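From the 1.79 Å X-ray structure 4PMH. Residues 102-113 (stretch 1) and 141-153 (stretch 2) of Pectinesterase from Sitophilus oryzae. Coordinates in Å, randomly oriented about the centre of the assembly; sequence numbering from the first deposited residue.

Stretch 1 102-113: LITLNMPAQTTP
Stretch 2 (141-153) SGTIGTSCSTVFW

The two stretches run antiparallel, Leu 105 lying near Val 151 (CA to CA 6.9 Å), Ala 109 near Gly 145 (4.0 Å) and Thr 112 near Thr 143 (4.4 Å). Residues 102-105 are extended strand; a type I turn spans Pro 108 to Thr 111, tightened by Thr 111 OG1 donating to Pro 108 O at 2.7 Å.

Val 151 (chi1 t), just before the strand at 152-153, points toward stretch 1. Its branched side chain suits a place between two strand residues: CG1 meets CG2 of Ile 103 (chi1 m, chi2 t) at 3.9 Å, and CG2 meets CB of Leu 105 (m, t) at 4.1 Å.

Ala 109 (phi/psi -56/-27) has a side chain small enough for close backbone approach. Its O accepts from Gly 145 N at 2.9 Å, while its CB lies 3.6 Å from Thr 146 N and its N 3.5 Å from Ser 149 CB. Gly 145 adopts phi/psi 85/178, a conformation that favours glycine.

Ile 144 (-82/-28; chi1 p, chi2 t) combines polar and apolar contacts. Its N donates to Thr 111 O at 2.9 Å; its CD1 reaches Met 107 CG (t, t, p) at 4.2 Å and Thr 111 CB at 3.7 Å, while CG2 packs 4.1 Å from CG of Pro 113, whose compact ring is C-gamma exo.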

# COMPACT_ATOMS: atom_id res chain seq x y z
N LEU A 102 3.47 -17.82 2.71
CA LEU A 102 2.47 -16.96 3.35
C LEU A 102 2.94 -16.52 4.74
O LEU A 102 3.22 -17.36 5.60
CB LEU A 102 1.15 -17.70 3.46
CG LEU A 102 0.05 -17.01 4.27
CD1 LEU A 102 -0.34 -15.71 3.57
CD2 LEU A 102 -1.17 -17.90 4.46
N ILE A 103 3.05 -15.21 4.94
CA ILE A 103 3.40 -14.63 6.20
C ILE A 103 2.13 -13.99 6.72
O ILE A 103 1.64 -13.05 6.11
CB ILE A 103 4.48 -13.55 6.01
CG1 ILE A 103 5.67 -14.11 5.20
CG2 ILE A 103 4.94 -13.02 7.36
CD1 ILE A 103 6.65 -13.06 4.75
N THR A 104 1.58 -14.51 7.81
CA THR A 104 0.24 -14.11 8.20
C THR A 104 0.04 -14.00 9.71
O THR A 104 0.57 -14.82 10.46
CB THR A 104 -0.83 -15.08 7.62
OG1 THR A 104 -2.12 -14.66 8.04
CG2 THR A 104 -0.61 -16.55 8.07
N LEU A 105 -0.75 -13.02 10.12
CA LEU A 105 -1.19 -12.89 11.51
C LEU A 105 -2.56 -12.23 11.54
O LEU A 105 -2.93 -11.56 10.59
CB LEU A 105 -0.21 -12.01 12.29
CG LEU A 105 1.14 -12.59 12.68
CD1 LEU A 105 2.05 -11.50 13.20
CD2 LEU A 105 0.96 -13.69 13.72
N ASN A 106 -3.32 -12.47 12.62
CA ASN A 106 -4.57 -11.75 12.92
C ASN A 106 -4.20 -10.74 14.00
O ASN A 106 -4.18 -11.07 15.19
CB ASN A 106 -5.66 -12.72 13.42
CG ASN A 106 -7.01 -12.05 13.71
OD1 ASN A 106 -7.12 -10.83 13.88
ND2 ASN A 106 -8.04 -12.87 13.81
N MET A 107 -3.86 -9.53 13.58
CA MET A 107 -3.26 -8.56 14.48
C MET A 107 -3.72 -7.17 14.11
O MET A 107 -3.00 -6.42 13.42
CB MET A 107 -1.73 -8.65 14.42
CG MET A 107 -1.03 -7.87 15.54
SD MET A 107 0.73 -8.24 15.67
CE MET A 107 1.40 -7.32 14.29
N PRO A 108 -4.93 -6.80 14.56
CA PRO A 108 -5.43 -5.45 14.29
C PRO A 108 -4.74 -4.34 15.10
O PRO A 108 -4.00 -4.62 16.05
CB PRO A 108 -6.91 -5.55 14.68
CG PRO A 108 -6.94 -6.58 15.77
CD PRO A 108 -5.88 -7.59 15.37
N ALA A 109 -4.99 -3.10 14.71
CA ALA A 109 -4.53 -1.93 15.48
C ALA A 109 -5.03 -1.99 16.93
O ALA A 109 -4.39 -1.44 17.83
CB ALA A 109 -5.02 -0.65 14.85
N GLN A 110 -6.16 -2.66 17.13
CA GLN A 110 -6.82 -2.72 18.43
C GLN A 110 -6.16 -3.73 19.37
O GLN A 110 -6.51 -3.81 20.55
CB GLN A 110 -8.32 -3.01 18.23
CG GLN A 110 -9.13 -1.84 17.65
CD GLN A 110 -8.82 -1.50 16.19
OE1 GLN A 110 -8.41 -2.35 15.38
NE2 GLN A 110 -9.05 -0.24 15.83
N THR A 111 -5.22 -4.52 18.85
CA THR A 111 -4.44 -5.43 19.66
C THR A 111 -3.84 -4.75 20.88
O THR A 111 -3.24 -3.68 20.78
CB THR A 111 -3.29 -6.04 18.83
OG1 THR A 111 -3.84 -6.74 17.72
CG2 THR A 111 -2.47 -6.99 19.66
N THR A 112 -3.96 -5.37 22.04
CA THR A 112 -3.31 -4.79 23.19
C THR A 112 -1.82 -5.08 23.13
O THR A 112 -1.41 -6.07 22.57
CB THR A 112 -3.85 -5.33 24.53
OG1 THR A 112 -3.42 -6.68 24.70
CG2 THR A 112 -5.36 -5.25 24.59
N PRO A 113 -1.00 -4.19 23.72
CA PRO A 113 0.42 -4.46 23.80
C PRO A 113 0.81 -5.76 24.47
O PRO A 113 1.79 -6.38 24.05
CB PRO A 113 0.95 -3.26 24.58
CG PRO A 113 0.05 -2.17 24.14
CD PRO A 113 -1.31 -2.81 24.09
N SER A 141 0.44 1.68 25.39
CA SER A 141 -0.59 1.22 26.33
C SER A 141 -1.95 1.12 25.65
O SER A 141 -2.28 1.94 24.79
CB SER A 141 -0.69 2.14 27.53
OG SER A 141 -1.31 1.46 28.60
N GLY A 142 -2.72 0.10 26.02
CA GLY A 142 -4.10 -0.05 25.56
C GLY A 142 -4.25 -0.71 24.21
O GLY A 142 -4.84 -1.80 24.08
N THR A 143 -3.76 -0.04 23.17
CA THR A 143 -3.72 -0.62 21.83
C THR A 143 -2.39 -0.26 21.17
O THR A 143 -1.79 0.74 21.52
CB THR A 143 -4.87 -0.12 20.95
OG1 THR A 143 -4.71 1.28 20.69
CG2 THR A 143 -6.22 -0.37 21.61
N ILE A 144 -1.94 -1.09 20.23
CA ILE A 144 -0.68 -0.84 19.54
C ILE A 144 -0.84 0.18 18.41
O ILE A 144 0.12 0.90 18.06
CB ILE A 144 -0.04 -2.14 19.01
CG1 ILE A 144 -0.93 -2.81 17.96
CG2 ILE A 144 0.26 -3.07 20.18
CD1 ILE A 144 -0.41 -4.12 17.42
N GLY A 145 -2.05 0.25 17.83
CA GLY A 145 -2.37 1.21 16.78
C GLY A 145 -1.99 0.77 15.37
O GLY A 145 -1.42 -0.32 15.16
N THR A 146 -2.32 1.62 14.41
CA THR A 146 -2.30 1.23 13.00
C THR A 146 -0.90 0.87 12.46
O THR A 146 -0.72 -0.20 11.87
CB THR A 146 -3.00 2.29 12.13
OG1 THR A 146 -4.36 2.45 12.58
CG2 THR A 146 -3.02 1.89 10.65
N SER A 147 0.08 1.73 12.69
CA SER A 147 1.45 1.41 12.29
C SER A 147 1.93 0.10 12.93
O SER A 147 2.56 -0.69 12.26
CB SER A 147 2.43 2.53 12.65
OG SER A 147 2.00 3.76 12.15
N CYS A 148 1.66 -0.13 14.21
CA CYS A 148 2.16 -1.34 14.90
C CYS A 148 1.39 -2.63 14.54
O CYS A 148 1.81 -3.75 14.87
CB CYS A 148 2.21 -1.14 16.42
SG CYS A 148 3.53 -0.03 16.98
N SER A 149 0.26 -2.49 13.85
CA SER A 149 -0.47 -3.66 13.38
C SER A 149 0.24 -4.35 12.19
O SER A 149 -0.18 -5.43 11.77
CB SER A 149 -1.90 -3.28 13.00
OG SER A 149 -1.95 -2.65 11.72
N THR A 150 1.31 -3.72 11.68
CA THR A 150 1.92 -4.14 10.41
C THR A 150 2.58 -5.49 10.52
O THR A 150 3.40 -5.70 11.42
CB THR A 150 2.96 -3.13 9.90
OG1 THR A 150 2.32 -1.87 9.63
CG2 THR A 150 3.61 -3.63 8.61
N VAL A 151 2.26 -6.39 9.60
CA VAL A 151 2.88 -7.73 9.56
C VAL A 151 4.31 -7.70 8.96
O VAL A 151 5.24 -8.25 9.54
CB VAL A 151 1.97 -8.75 8.85
CG1 VAL A 151 2.67 -10.08 8.60
CG2 VAL A 151 0.69 -8.94 9.65
N PHE A 152 4.47 -7.02 7.83
CA PHE A 152 5.77 -6.84 7.17
C PHE A 152 6.05 -5.32 7.07
O PHE A 152 5.37 -4.60 6.34
CB PHE A 152 5.67 -7.48 5.79
CG PHE A 152 6.97 -7.89 5.16
CD1 PHE A 152 7.93 -6.95 4.80
CD2 PHE A 152 7.19 -9.22 4.80
CE1 PHE A 152 9.11 -7.34 4.17
CE2 PHE A 152 8.35 -9.62 4.16
CZ PHE A 152 9.32 -8.66 3.84
N TRP A 153 7.07 -4.85 7.80
CA TRP A 153 7.31 -3.43 8.02
C TRP A 153 8.69 -3.04 7.47
O TRP A 153 9.71 -3.47 8.00
CB TRP A 153 7.25 -3.15 9.52
CG TRP A 153 7.15 -1.69 9.91
CD1 TRP A 153 7.47 -0.59 9.15
CD2 TRP A 153 6.74 -1.18 11.19
NE1 TRP A 153 7.27 0.56 9.87
CE2 TRP A 153 6.82 0.23 11.12
CE3 TRP A 153 6.29 -1.78 12.37
CZ2 TRP A 153 6.46 1.04 12.19
CZ3 TRP A 153 5.95 -0.98 13.44
CH2 TRP A 153 6.02 0.42 13.34